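Local structure of adhesion and penetration protein autotransporter (Haemophilus influenzae, 3SYJ) at residues A26-V31 / V39-T44; G20-G25 / A46-F51; G181-Q186 / G204-L209; T146-R151 / M222-A227. The protein promotes adherence to and invasion of host cells and is probably a serine protease, represented here by its passenger domain. All blocks are in the same frame, centred on the assembly; numbering follows the deposited sequence.

Interaction 1 of 4, residues A26-V31 / V39-T44; sequences AQNIKV and VGTSMT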
loop_
_atom_site.group_PDB
_atom_site.type_symbol
_atom_site.label_atom_id
_atom_site.label_comp_id
_atom_site.label_asym_id
_atom_site.label_seq_id
_atom_site.Cartn_x
_atom_site.Cartn_y
_atom_site.Cartn_z
ATOM N N ALA A 26 -27.993 -16.260 35.205
ATOM C CA ALA A 26 -26.686 -15.899 35.747
ATOM C C ALA A 26 -26.230 -16.877 36.826
ATOM O O ALA A 26 -27.047 -17.509 37.486
ATOM C CB ALA A 26 -26.705 -14.470 36.295
ATOM N N GLN A 27 -24.918 -16.993 37.005
ATOM C CA GLN A 27 -24.372 -17.912 37.989
ATOM C C GLN A 27 -23.147 -17.358 38.724
ATOM O O GLN A 27 -22.471 -16.434 38.255
ATOM C CB GLN A 27 -24.049 -19.262 37.338
ATOM C CG GLN A 27 -25.268 -20.131 37.088
ATOM C CD GLN A 27 -24.906 -21.595 36.886
ATOM O OE1 GLN A 27 -24.937 -22.108 35.761
ATOM N NE2 GLN A 27 -24.545 -22.271 37.976
ATOM N N ASN A 28 -22.866 -17.934 39.886
ATOM C CA ASN A 28 -21.694 -17.537 40.646
ATOM C C ASN A 28 -21.667 -16.049 40.962
ATOM O O ASN A 28 -20.696 -15.367 40.646
ATOM C CB ASN A 28 -20.433 -17.926 39.882
ATOM C CG ASN A 28 -20.407 -19.390 39.550
ATOM O OD1 ASN A 28 -20.284 -19.771 38.392
ATOM N ND2 ASN A 28 -20.563 -20.226 40.565
ATOM N N ILE A 29 -22.734 -15.542 41.573
ATOM C CA ILE A 29 -22.760 -14.141 41.979
ATOM C C ILE A 29 -22.164 -13.997 43.376
ATOM O O ILE A 29 -22.673 -14.556 44.349
ATOM C CB ILE A 29 -24.182 -13.537 41.946
ATOM C CG1 ILE A 29 -24.777 -13.625 40.540
ATOM C CG2 ILE A 29 -24.164 -12.084 42.393
ATOM C CD1 ILE A 29 -25.675 -14.822 40.333
ATOM N N LYS A 30 -21.068 -13.260 43.463
ATOM C CA LYS A 30 -20.435 -13.014 44.745
ATOM C C LYS A 30 -21.264 -12.030 45.560
ATOM O O LYS A 30 -21.745 -11.027 45.035
ATOM C CB LYS A 30 -19.016 -12.493 44.542
ATOM C CG LYS A 30 -18.051 -13.559 44.026
ATOM C CD LYS A 30 -16.752 -12.924 43.550
ATOM C CE LYS A 30 -15.811 -13.951 42.930
ATOM N NZ LYS A 30 -15.396 -14.982 43.919
ATOM N N VAL A 31 -21.444 -12.336 46.839
ATOM C CA VAL A 31 -22.202 -11.481 47.737
ATOM C C VAL A 31 -21.317 -11.030 48.895
ATOM O O VAL A 31 -20.855 -11.855 49.685
ATOM C CB VAL A 31 -23.426 -12.224 48.289
ATOM C CG1 VAL A 31 -24.136 -11.378 49.335
ATOM C CG2 VAL A 31 -24.363 -12.594 47.151
ATOM N N VAL A 39 -19.429 -13.026 51.749
ATOM C CA VAL A 39 -20.330 -13.815 52.577
ATOM C C VAL A 39 -20.532 -15.188 51.953
ATOM O O VAL A 39 -20.603 -16.199 52.649
ATOM C CB VAL A 39 -21.703 -13.128 52.722
ATOM C CG1 VAL A 39 -22.665 -14.013 53.514
ATOM C CG2 VAL A 39 -21.541 -11.762 53.367
ATOM N N GLY A 40 -20.618 -15.207 50.627
ATOM C CA GLY A 40 -20.843 -16.433 49.890
ATOM C C GLY A 40 -21.001 -16.161 48.410
ATOM O O GLY A 40 -21.028 -15.009 47.974
ATOM N N THR A 41 -21.092 -17.226 47.624
ATOM C CA THR A 41 -21.320 -17.076 46.200
ATOM C C THR A 41 -22.673 -17.663 45.849
ATOM O O THR A 41 -22.976 -18.807 46.189
ATOM C CB THR A 41 -20.236 -17.762 45.378
ATOM O OG1 THR A 41 -18.973 -17.173 45.686
ATOM C CG2 THR A 41 -20.516 -17.586 43.893
ATOM N N SER A 42 -23.486 -16.870 45.165
ATOM C CA SER A 42 -24.856 -17.257 44.881
ATOM C C SER A 42 -25.001 -17.959 43.522
ATOM O O SER A 42 -24.281 -17.648 42.568
ATOM C CB SER A 42 -25.758 -16.023 44.954
ATOM O OG SER A 42 -27.114 -16.382 44.788
ATOM N N MET A 43 -25.934 -18.909 43.451
ATOM C CA MET A 43 -26.246 -19.623 42.205
ATOM C C MET A 43 -25.023 -20.305 41.587
ATOM O O MET A 43 -24.710 -20.099 40.410
ATOM C CB MET A 43 -26.896 -18.684 41.181
ATOM C CG MET A 43 -28.258 -18.163 41.607
ATOM S SD MET A 43 -29.455 -19.495 41.858
ATOM C CE MET A 43 -30.247 -18.954 43.375
ATOM N N THR A 44 -24.339 -21.119 42.387
ATOM C CA THR A 44 -23.167 -21.846 41.912
ATOM C C THR A 44 -23.602 -23.182 41.332
ATOM O O THR A 44 -22.872 -23.799 40.564
ATOM C CB THR A 44 -22.126 -22.097 43.033
ATOM O OG1 THR A 44 -22.687 -22.947 44.040
ATOM C CG2 THR A 44 -21.695 -20.787 43.670
HETATM O O HOH W 1 -20.662 -22.953 39.751
HETATM O O HOH W 2 -16.680 -17.347 43.991
#
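Ile29 to Val31 pair with Gly40 to Ser42 in an antiparallel beta hairpin of the N-terminal S6 peptidase part of the passenger domain. Ile29 and Ser42 bond to each other through both backbone N-H and C=O groups, with Ser42 N 2.6 Å from Ile29 O. Val31 N donates to Gly40 O. Val31 O takes Val39 N at 2.8 Å and, weakly, Gly40 N. Val39 and Gly40 thus form a classic beta bulge against Val31. At the other end Asn28 and Ile29 both face Ser42, a G1 bulge.

Beyond it, Met43 O is gripped twice. Asn28 N donates at 2.9 Å and Gln27 NE2 at 3.3 Å, from opposite faces of the carbonyl plane. The Gln27 amide lies with Met43 O almost in its own plane. Gln27 CG stands beside the backbone N (chi1 -77°), 3.4 Å from Met43 O. Asn28 ND2 and Thr44 O are joined through a water, which accepts from the amide and donates to the carbonyl.

Val31 and Ser42 face helix 9-17: Val31 touches Tyr11 and Ser42 touches Phe15. Lys30 and Thr41 share the other side. There a water accepts from Lys30 NZ at 2.7 Å and lies 2.9 Å from Thr41 OG1.

Interaction 2 of 4, residues G20-G25 / A46-F51; sequences GKFTVG and APMIDF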
loop_
_atom_site.group_PDB
_atom_site.type_symbol
_atom_site.label_atom_id
_atom_site.label_comp_id
_atom_site.label_asym_id
_atom_site.label_seq_id
_atom_site.Cartn_x
_atom_site.Cartn_y
_atom_site.Cartn_z
ATOM N N GLY A 20 -29.504 -6.083 38.742
ATOM C CA GLY A 20 -28.097 -6.158 39.082
ATOM C C GLY A 20 -27.482 -7.383 38.427
ATOM O O GLY A 20 -27.657 -7.626 37.232
ATOM N N LYS A 21 -26.770 -8.170 39.215
ATOM C CA LYS A 21 -26.088 -9.333 38.681
ATOM C C LYS A 21 -27.018 -10.532 38.616
ATOM O O LYS A 21 -26.652 -11.579 38.083
ATOM C CB LYS A 21 -24.840 -9.643 39.507
ATOM C CG LYS A 21 -23.622 -8.897 39.002
ATOM C CD LYS A 21 -22.592 -8.657 40.081
ATOM C CE LYS A 21 -21.359 -7.995 39.490
ATOM N NZ LYS A 21 -20.640 -7.184 40.517
ATOM N N PHE A 22 -28.231 -10.362 39.128
ATOM C CA PHE A 22 -29.160 -11.481 39.246
ATOM C C PHE A 22 -30.106 -11.622 38.051
ATOM O O PHE A 22 -31.302 -11.899 38.196
ATOM C CB PHE A 22 -29.922 -11.383 40.564
ATOM C CG PHE A 22 -29.035 -11.513 41.780
ATOM C CD1 PHE A 22 -28.454 -12.738 42.103
ATOM C CD2 PHE A 22 -28.765 -10.414 42.580
ATOM C CE1 PHE A 22 -27.636 -12.867 43.212
ATOM C CE2 PHE A 22 -27.946 -10.533 43.699
ATOM C CZ PHE A 22 -27.381 -11.767 44.018
ATOM N N THR A 23 -29.554 -11.427 36.860
ATOM C CA THR A 23 -30.311 -11.607 35.641
ATOM C C THR A 23 -30.585 -13.088 35.473
ATOM O O THR A 23 -29.848 -13.933 35.996
ATOM C CB THR A 23 -29.519 -11.109 34.449
ATOM O OG1 THR A 23 -28.194 -11.635 34.532
ATOM C CG2 THR A 23 -29.453 -9.585 34.454
ATOM N N VAL A 24 -31.642 -13.410 34.743
ATOM C CA VAL A 24 -32.045 -14.798 34.605
ATOM C C VAL A 24 -30.896 -15.615 34.018
ATOM O O VAL A 24 -30.235 -15.177 33.070
ATOM C CB VAL A 24 -33.307 -14.932 33.734
ATOM C CG1 VAL A 24 -33.732 -16.381 33.639
ATOM C CG2 VAL A 24 -34.425 -14.080 34.309
ATOM N N GLY A 25 -30.643 -16.785 34.606
ATOM C CA GLY A 25 -29.620 -17.692 34.107
ATOM C C GLY A 25 -28.226 -17.451 34.653
ATOM O O GLY A 25 -27.374 -18.338 34.578
ATOM N N ALA A 46 -27.059 -23.671 40.119
ATOM C CA ALA A 46 -28.214 -23.519 39.246
ATOM C C ALA A 46 -28.147 -22.166 38.581
ATOM O O ALA A 46 -27.606 -21.224 39.155
ATOM C CB ALA A 46 -29.507 -23.658 40.032
ATOM N N PRO A 47 -28.675 -22.064 37.353
ATOM C CA PRO A 47 -28.809 -20.754 36.714
ATOM C C PRO A 47 -29.873 -19.967 37.468
ATOM O O PRO A 47 -30.867 -20.566 37.890
ATOM C CB PRO A 47 -29.307 -21.100 35.305
ATOM C CG PRO A 47 -29.014 -22.567 35.131
ATOM C CD PRO A 47 -29.157 -23.152 36.485
ATOM N N MET A 48 -29.661 -18.668 37.664
ATOM C CA MET A 48 -30.614 -17.832 38.403
ATOM C C MET A 48 -32.051 -18.009 37.910
ATOM O O MET A 48 -32.324 -17.912 36.713
ATOM C CB MET A 48 -30.232 -16.352 38.299
ATOM C CG MET A 48 -31.202 -15.416 38.996
ATOM S SD MET A 48 -31.199 -15.555 40.808
ATOM C CE MET A 48 -32.338 -14.240 41.236
ATOM N N ILE A 49 -32.962 -18.247 38.848
ATOM C CA ILE A 49 -34.378 -18.449 38.561
ATOM C C ILE A 49 -34.987 -17.274 37.769
ATOM O O ILE A 49 -34.537 -16.137 37.876
ATOM C CB ILE A 49 -35.148 -18.655 39.894
ATOM C CG1 ILE A 49 -36.566 -19.167 39.660
ATOM C CG2 ILE A 49 -35.165 -17.372 40.721
ATOM C CD1 ILE A 49 -37.302 -19.501 40.943
ATOM N N ASP A 50 -36.005 -17.550 36.965
ATOM C CA ASP A 50 -36.716 -16.493 36.263
ATOM C C ASP A 50 -37.933 -16.172 37.109
ATOM O O ASP A 50 -38.885 -16.951 37.144
ATOM C CB ASP A 50 -37.142 -16.978 34.877
ATOM C CG ASP A 50 -37.781 -15.879 34.018
ATOM O OD1 ASP A 50 -38.331 -14.895 34.561
ATOM O OD2 ASP A 50 -37.745 -16.017 32.776
ATOM N N PHE A 51 -37.896 -15.042 37.810
ATOM C CA PHE A 51 -38.979 -14.683 38.725
ATOM C C PHE A 51 -40.190 -14.060 37.999
ATOM O O PHE A 51 -41.180 -13.690 38.633
ATOM C CB PHE A 51 -38.479 -13.733 39.825
ATOM C CG PHE A 51 -37.877 -14.433 41.031
ATOM C CD1 PHE A 51 -38.530 -15.506 41.641
ATOM C CD2 PHE A 51 -36.688 -13.973 41.585
ATOM C CE1 PHE A 51 -37.997 -16.124 42.761
ATOM C CE2 PHE A 51 -36.146 -14.586 42.714
ATOM C CZ PHE A 51 -36.796 -15.670 43.297
#
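The Phe22 ring meets Met48 obliquely. Met48 SD sits 5.4 Å from the ring centroid, 67° off the ring normal, and the nearest ring atom to it is CD1. Phe15 of helix 9-17 also meets the Phe22 ring, edge to face. The second ring, Phe51, carries Ile49 CG2 over the centre of one face, 3.4 Å above the plane.

Met48 touches Phe22 with CG, SD and CE. CG is anti to the backbone N (chi1 178°) and rests on Phe22 O. The bend at chi2 (68°) brings SD near Phe22 CD1, and CE packs on Phe22 CB at 3.8 Å. The base of the side chain, CB, lies 3.4 Å from Thr23 O.

One hydrogen bond crosses the contact. Gly25 N donates to Met48 O at 2.9 Å, in the carbonyl plane and on a lone pair. Pro47 CB closes on Gly25 O at 3.4 Å. Val24 lays both methyls across Asp50, with CG1 3.7 Å from Asp50 CB. The Asp50 carboxylate binds Ser52 OG and forms a salt bridge with Arg476.

Met48 and Phe22 make a Met-aromatic contact. It helps join the loop between helix 9-17 and the hairpin to the loop leaving that hairpin, within the peptidase part of the passenger domain.

Interaction 3 of 4, residues G181-Q186 / G204-L209; sequences GNTHNQ and GEYGPL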
loop_
_atom_site.group_PDB
_atom_site.type_symbol
_atom_site.label_atom_id
_atom_site.label_comp_id
_atom_site.label_asym_id
_atom_site.label_seq_id
_atom_site.Cartn_x
_atom_site.Cartn_y
_atom_site.Cartn_z
ATOM N N GLY A 181 -34.556 -13.962 48.020
ATOM C CA GLY A 181 -33.214 -14.482 48.246
ATOM C C GLY A 181 -33.336 -15.989 48.263
ATOM O O GLY A 181 -34.401 -16.507 47.940
ATOM N N ASN A 182 -32.285 -16.709 48.624
ATOM C CA ASN A 182 -32.472 -18.141 48.857
ATOM C C ASN A 182 -33.279 -18.355 50.139
ATOM O O ASN A 182 -33.409 -17.437 50.951
ATOM C CB ASN A 182 -31.154 -18.924 48.863
ATOM C CG ASN A 182 -30.168 -18.425 49.899
ATOM O OD1 ASN A 182 -29.365 -17.535 49.630
ATOM N ND2 ASN A 182 -30.201 -19.026 51.086
ATOM N N THR A 183 -33.855 -19.539 50.311
ATOM C CA THR A 183 -34.612 -19.813 51.531
ATOM C C THR A 183 -33.670 -20.113 52.690
ATOM O O THR A 183 -32.469 -20.321 52.496
ATOM C CB THR A 183 -35.557 -21.011 51.364
ATOM O OG1 THR A 183 -34.793 -22.221 51.242
ATOM C CG2 THR A 183 -36.419 -20.828 50.134
ATOM N N HIS A 184 -34.221 -20.143 53.896
ATOM C CA HIS A 184 -33.462 -20.594 55.052
ATOM C C HIS A 184 -33.204 -22.088 54.931
ATOM O O HIS A 184 -33.631 -22.727 53.963
ATOM C CB HIS A 184 -34.206 -20.274 56.352
ATOM C CG HIS A 184 -33.988 -18.875 56.838
ATOM N ND1 HIS A 184 -32.842 -18.491 57.501
ATOM C CD2 HIS A 184 -34.754 -17.764 56.735
ATOM C CE1 HIS A 184 -32.916 -17.204 57.795
ATOM N NE2 HIS A 184 -34.065 -16.740 57.340
ATOM N N ASN A 185 -32.507 -22.638 55.919
ATOM C CA ASN A 185 -32.156 -24.054 55.938
ATOM C C ASN A 185 -33.359 -24.954 56.151
ATOM O O ASN A 185 -34.373 -24.539 56.717
ATOM C CB ASN A 185 -31.152 -24.333 57.050
ATOM C CG ASN A 185 -29.818 -23.664 56.815
ATOM O OD1 ASN A 185 -29.418 -23.421 55.680
ATOM N ND2 ASN A 185 -29.112 -23.377 57.896
ATOM N N GLN A 186 -33.215 -26.199 55.707
ATOM C CA GLN A 186 -34.219 -27.235 55.896
ATOM C C GLN A 186 -34.421 -27.528 57.381
ATOM O O GLN A 186 -33.464 -27.788 58.108
ATOM C CB GLN A 186 -33.793 -28.502 55.156
ATOM C CG GLN A 186 -34.733 -29.674 55.331
ATOM C CD GLN A 186 -36.096 -29.439 54.705
ATOM O OE1 GLN A 186 -37.041 -29.051 55.394
ATOM N NE2 GLN A 186 -36.207 -29.677 53.396
ATOM N N GLY A 204 -26.519 -19.485 54.694
ATOM C CA GLY A 204 -27.168 -20.772 54.863
ATOM C C GLY A 204 -26.764 -21.809 53.832
ATOM O O GLY A 204 -25.936 -21.547 52.952
ATOM N N GLU A 205 -27.354 -22.994 53.943
ATOM C CA GLU A 205 -27.014 -24.110 53.070
ATOM C C GLU A 205 -27.525 -23.869 51.653
ATOM O O GLU A 205 -27.080 -24.518 50.713
ATOM C CB GLU A 205 -27.547 -25.433 53.638
ATOM C CG GLU A 205 -29.055 -25.589 53.564
ATOM C CD GLU A 205 -29.613 -26.470 54.679
ATOM O OE1 GLU A 205 -28.857 -26.789 55.628
ATOM O OE2 GLU A 205 -30.808 -26.838 54.615
ATOM N N TYR A 206 -28.446 -22.919 51.500
ATOM C CA TYR A 206 -28.914 -22.541 50.166
ATOM C C TYR A 206 -28.323 -21.227 49.652
ATOM O O TYR A 206 -28.685 -20.770 48.566
ATOM C CB TYR A 206 -30.441 -22.505 50.078
ATOM C CG TYR A 206 -31.101 -23.848 50.288
ATOM C CD1 TYR A 206 -30.905 -24.899 49.397
ATOM C CD2 TYR A 206 -31.935 -24.060 51.374
ATOM C CE1 TYR A 206 -31.520 -26.129 49.596
ATOM C CE2 TYR A 206 -32.551 -25.273 51.583
ATOM C CZ TYR A 206 -32.348 -26.307 50.697
ATOM O OH TYR A 206 -32.982 -27.512 50.938
ATOM N N GLY A 207 -27.401 -20.635 50.410
ATOM C CA GLY A 207 -26.689 -19.460 49.930
ATOM C C GLY A 207 -26.570 -18.317 50.923
ATOM O O GLY A 207 -27.048 -18.404 52.052
ATOM N N PRO A 208 -25.936 -17.224 50.496
ATOM C CA PRO A 208 -25.610 -16.112 51.394
ATOM C C PRO A 208 -26.790 -15.176 51.670
ATOM O O PRO A 208 -26.649 -14.266 52.481
ATOM C CB PRO A 208 -24.531 -15.339 50.621
ATOM C CG PRO A 208 -24.458 -15.964 49.237
ATOM C CD PRO A 208 -25.585 -16.933 49.097
ATOM N N LEU A 209 -27.922 -15.367 50.996
ATOM C CA LEU A 209 -29.034 -14.428 51.130
ATOM C C LEU A 209 -30.309 -15.100 51.610
ATOM O O LEU A 209 -31.320 -15.071 50.917
ATOM C CB LEU A 209 -29.293 -13.719 49.797
ATOM C CG LEU A 209 -28.142 -12.867 49.248
ATOM C CD1 LEU A 209 -28.387 -12.526 47.783
ATOM C CD2 LEU A 209 -27.925 -11.597 50.068
HETATM O O HOH W 3 -29.928 -21.565 53.546
HETATM O O HOH W 4 -30.315 -27.905 58.048
#
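Asn182 and Tyr206 meet with the Asn182 amide pointed into the 204-209 loop. Asn182 CG lies between the backbone N and the carbonyl carbon (chi1 58°), 3.1 Å from Tyr206 O. Asn182 OD1 accepts Leu209 N at 2.9 Å, with the donor slightly tilted from the amide plane. Asn182 ND2 turns back to Thr183 O at 3.0 Å and makes a weak bond to Gly207 O. The amide therefore links both segments, and the turn back on Thr183 helps fix its rotation.

Glu205 is held twice, by Asn185 and by the backbone of Gln186. The Asn185 amide and Glu205 carboxylate planes are 28° apart. Asn185 OD1 takes Glu205 N at 2.7 Å, nearly straight and in the carbonyl plane. Glu205 OE2 takes Gln186 N, also at 2.7 Å, but from above the carboxylate plane. Glu205 OE1 is linked by a water to Gln186 O. Another water donates to Asn185 OD1 and Thr183 O and accepts from Tyr206 N.

One face of the Tyr206 ring carries Glu205 CG, offset toward the rim. His184 O sits at the ring edge, in plane, 3.4 Å from CD2. Thr183 OG1 approaches the same CD2 obliquely while donating to His184 O. The ring hydroxyl bonds weakly to Arg151 NE.

Gly204 to Gly207 form a type I beta turn, closed by Gly207 N to Gly204 O. Asn182, Asn185 and Glu205 fasten this turn-bearing loop to the end of strand 179-182 and the link to strand 186-190, the outermost strands of a sheet in the PA-clan peptidase.

Interaction 4 of 4, residues T146-R151 / M222-A227; sequences TKYPER and MFIYDA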
loop_
_atom_site.group_PDB
_atom_site.type_symbol
_atom_site.label_atom_id
_atom_site.label_comp_id
_atom_site.label_asym_id
_atom_site.label_seq_id
_atom_site.Cartn_x
_atom_site.Cartn_y
_atom_site.Cartn_z
ATOM N N THR A 146 -28.146 -32.723 46.956
ATOM C CA THR A 146 -27.439 -33.079 45.735
ATOM C C THR A 146 -28.430 -33.010 44.584
ATOM O O THR A 146 -28.153 -32.429 43.540
ATOM C CB THR A 146 -26.849 -34.493 45.812
ATOM O OG1 THR A 146 -25.818 -34.528 46.807
ATOM C CG2 THR A 146 -26.252 -34.886 44.475
ATOM N N LYS A 147 -29.601 -33.594 44.801
ATOM C CA LYS A 147 -30.684 -33.542 43.827
ATOM C C LYS A 147 -31.302 -32.142 43.768
ATOM O O LYS A 147 -31.659 -31.655 42.692
ATOM C CB LYS A 147 -31.747 -34.590 44.175
ATOM C CG LYS A 147 -32.913 -34.702 43.190
ATOM C CD LYS A 147 -33.895 -35.779 43.662
ATOM C CE LYS A 147 -35.156 -35.855 42.806
ATOM N NZ LYS A 147 -36.195 -36.732 43.441
ATOM N N TYR A 148 -31.415 -31.502 44.931
ATOM C CA TYR A 148 -32.022 -30.180 45.052
ATOM C C TYR A 148 -31.063 -29.202 45.727
ATOM O O TYR A 148 -31.200 -28.924 46.920
ATOM C CB TYR A 148 -33.290 -30.276 45.893
ATOM C CG TYR A 148 -34.366 -31.152 45.292
ATOM C CD1 TYR A 148 -35.057 -30.758 44.154
ATOM C CD2 TYR A 148 -34.699 -32.364 45.870
ATOM C CE1 TYR A 148 -36.047 -31.551 43.609
ATOM C CE2 TYR A 148 -35.688 -33.169 45.335
ATOM C CZ TYR A 148 -36.359 -32.759 44.208
ATOM O OH TYR A 148 -37.341 -33.565 43.681
ATOM N N PRO A 149 -30.088 -28.684 44.970
ATOM C CA PRO A 149 -29.001 -27.862 45.518
ATOM C C PRO A 149 -29.399 -26.428 45.832
ATOM O O PRO A 149 -28.851 -25.845 46.767
ATOM C CB PRO A 149 -27.966 -27.856 44.396
ATOM C CG PRO A 149 -28.729 -28.119 43.165
ATOM C CD PRO A 149 -29.904 -28.971 43.538
ATOM N N GLU A 150 -30.319 -25.866 45.056
ATOM C CA GLU A 150 -30.735 -24.483 45.246
ATOM C C GLU A 150 -32.212 -24.382 45.622
ATOM O O GLU A 150 -33.036 -25.197 45.198
ATOM C CB GLU A 150 -30.435 -23.667 43.989
ATOM C CG GLU A 150 -28.994 -23.794 43.503
ATOM C CD GLU A 150 -28.025 -22.871 44.220
ATOM O OE1 GLU A 150 -28.443 -22.186 45.178
ATOM O OE2 GLU A 150 -26.841 -22.821 43.817
ATOM N N ARG A 151 -32.536 -23.389 46.441
ATOM C CA ARG A 151 -33.909 -23.156 46.866
ATOM C C ARG A 151 -34.078 -21.661 47.122
ATOM O O ARG A 151 -33.222 -21.050 47.762
ATOM C CB ARG A 151 -34.236 -23.960 48.133
ATOM C CG ARG A 151 -35.557 -24.705 48.038
ATOM C CD ARG A 151 -36.243 -24.923 49.373
ATOM N NE ARG A 151 -35.860 -26.155 50.051
ATOM C CZ ARG A 151 -36.712 -27.099 50.457
ATOM N NH1 ARG A 151 -38.011 -26.978 50.246
ATOM N NH2 ARG A 151 -36.258 -28.170 51.085
ATOM N N MET A 222 -42.399 -20.566 46.888
ATOM C CA MET A 222 -41.077 -21.031 47.246
ATOM C C MET A 222 -40.690 -22.025 46.157
ATOM O O MET A 222 -41.489 -22.882 45.785
ATOM C CB MET A 222 -41.130 -21.662 48.641
ATOM C CG MET A 222 -39.868 -22.337 49.122
ATOM S SD MET A 222 -39.971 -24.131 49.057
ATOM C CE MET A 222 -38.969 -24.423 47.633
ATOM N N PHE A 223 -39.480 -21.883 45.622
ATOM C CA PHE A 223 -39.048 -22.660 44.465
ATOM C C PHE A 223 -37.859 -23.536 44.799
ATOM O O PHE A 223 -37.017 -23.167 45.612
ATOM C CB PHE A 223 -38.649 -21.725 43.320
ATOM C CG PHE A 223 -39.729 -20.776 42.906
ATOM C CD1 PHE A 223 -40.590 -21.099 41.870
ATOM C CD2 PHE A 223 -39.884 -19.559 43.552
ATOM C CE1 PHE A 223 -41.596 -20.223 41.480
ATOM C CE2 PHE A 223 -40.882 -18.676 43.168
ATOM C CZ PHE A 223 -41.741 -19.012 42.125
ATOM N N ILE A 224 -37.777 -24.696 44.157
ATOM C CA ILE A 224 -36.650 -25.586 44.379
ATOM C C ILE A 224 -36.026 -25.993 43.051
ATOM O O ILE A 224 -36.728 -26.190 42.054
ATOM C CB ILE A 224 -37.050 -26.821 45.232
ATOM C CG1 ILE A 224 -35.807 -27.517 45.814
ATOM C CG2 ILE A 224 -37.944 -27.783 44.437
ATOM C CD1 ILE A 224 -36.128 -28.587 46.838
ATOM N N TYR A 225 -34.700 -26.084 43.024
ATOM C CA TYR A 225 -34.023 -26.483 41.802
ATOM C C TYR A 225 -33.807 -27.991 41.748
ATOM O O TYR A 225 -33.133 -28.559 42.609
ATOM C CB TYR A 225 -32.680 -25.772 41.659
ATOM C CG TYR A 225 -32.045 -25.970 40.289
ATOM C CD1 TYR A 225 -32.569 -25.340 39.171
ATOM C CD2 TYR A 225 -30.935 -26.786 40.118
ATOM C CE1 TYR A 225 -32.006 -25.502 37.921
ATOM C CE2 TYR A 225 -30.360 -26.960 38.869
ATOM C CZ TYR A 225 -30.905 -26.313 37.770
ATOM O OH TYR A 225 -30.358 -26.458 36.520
ATOM N N ASP A 226 -34.390 -28.628 40.733
ATOM C CA ASP A 226 -34.143 -30.035 40.439
ATOM C C ASP A 226 -32.922 -30.138 39.525
ATOM O O ASP A 226 -32.982 -29.757 38.361
ATOM C CB ASP A 226 -35.369 -30.653 39.761
ATOM C CG ASP A 226 -35.264 -32.163 39.608
ATOM O OD1 ASP A 226 -34.173 -32.665 39.263
ATOM O OD2 ASP A 226 -36.281 -32.852 39.827
ATOM N N ALA A 227 -31.816 -30.648 40.056
ATOM C CA ALA A 227 -30.551 -30.680 39.321
ATOM C C ALA A 227 -30.513 -31.787 38.268
ATOM O O ALA A 227 -29.786 -31.692 37.279
ATOM C CB ALA A 227 -29.383 -30.834 40.285
HETATM O O HOH W 5 -38.549 -32.543 41.349
#
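Arg151 and Ile224 form an antiparallel non-hydrogen-bonded pair, with Tyr225 N bonded to Glu150 O at 2.9 Å beside it and Ala227 N bonded to Lys147 O further along. Tyr148 CA adds a CH...O contact to Tyr225 O.

The Arg151 side chain lies against Ile224 and Met222. Ile224 CD1 sits over the centre of one face of the guanidinium, 3.9 Å above its plane. Met222 SD lies at the edge, in plane, and accepts a weak hydrogen bond from Arg151 NH1 at 3.7 Å. Met222 CE presses close to Arg151 CD, at 3.3 Å.

Ile224 CD1 also touches Tyr148, 3.4 Å from its CB, and meets the ring obliquely. With CG1 anti to the backbone N (chi1 -163°), the branch leading to this methyl serves both neighbours. The Tyr148 ring has Tyr225 O near its plane at the edge and Lys147 CG over one face. A water bridges Tyr148 OH and Asp226 OD2, lying in the ring plane 2.8 Å from the hydroxyl. Pro149 CG approaches the edge of the Tyr225 ring, and Pro149 CD packs on Ala227 CB.

Some polar ends are satisfied outside the contact. Glu150 OE2 accepts Lys45 N, and Asp226 OD1 accepts Lys229 N. Lys147 NZ stays 5.3 Å from Asp226 OD2, though the opposite charges probably attract weakly.

The loop is thus joined to strand 221-226 mostly by apolar packing and backbone bonds. The buried Arg151 guanidinium meets a methyl and a thioether here; its NE and NH2 find polar partners outside the two segments.

How the interactions relate
All four contacts lie in the peptidase part of the chain. Interactions 1 and 2 are centred about 10 Å apart and share a probable hydrogen bond from Met48 N to Ala26 O, 2.9 Å long. Interaction 3 meets the hairpin of interaction 1 through Pro208, which packs on Val39 and Gly40. Interactions 3 and 4 have centres about 11 Å apart and reach the same sheet, where Thr183 N lies 3.0 Å from Arg151 O. Interaction 2 packs on interaction 4, with Ile49 CD1 3.4 Å from Phe223 CG. The Met222 side chain of interaction 4 is about 12 Å from that of Ser218, the probable active-site serine.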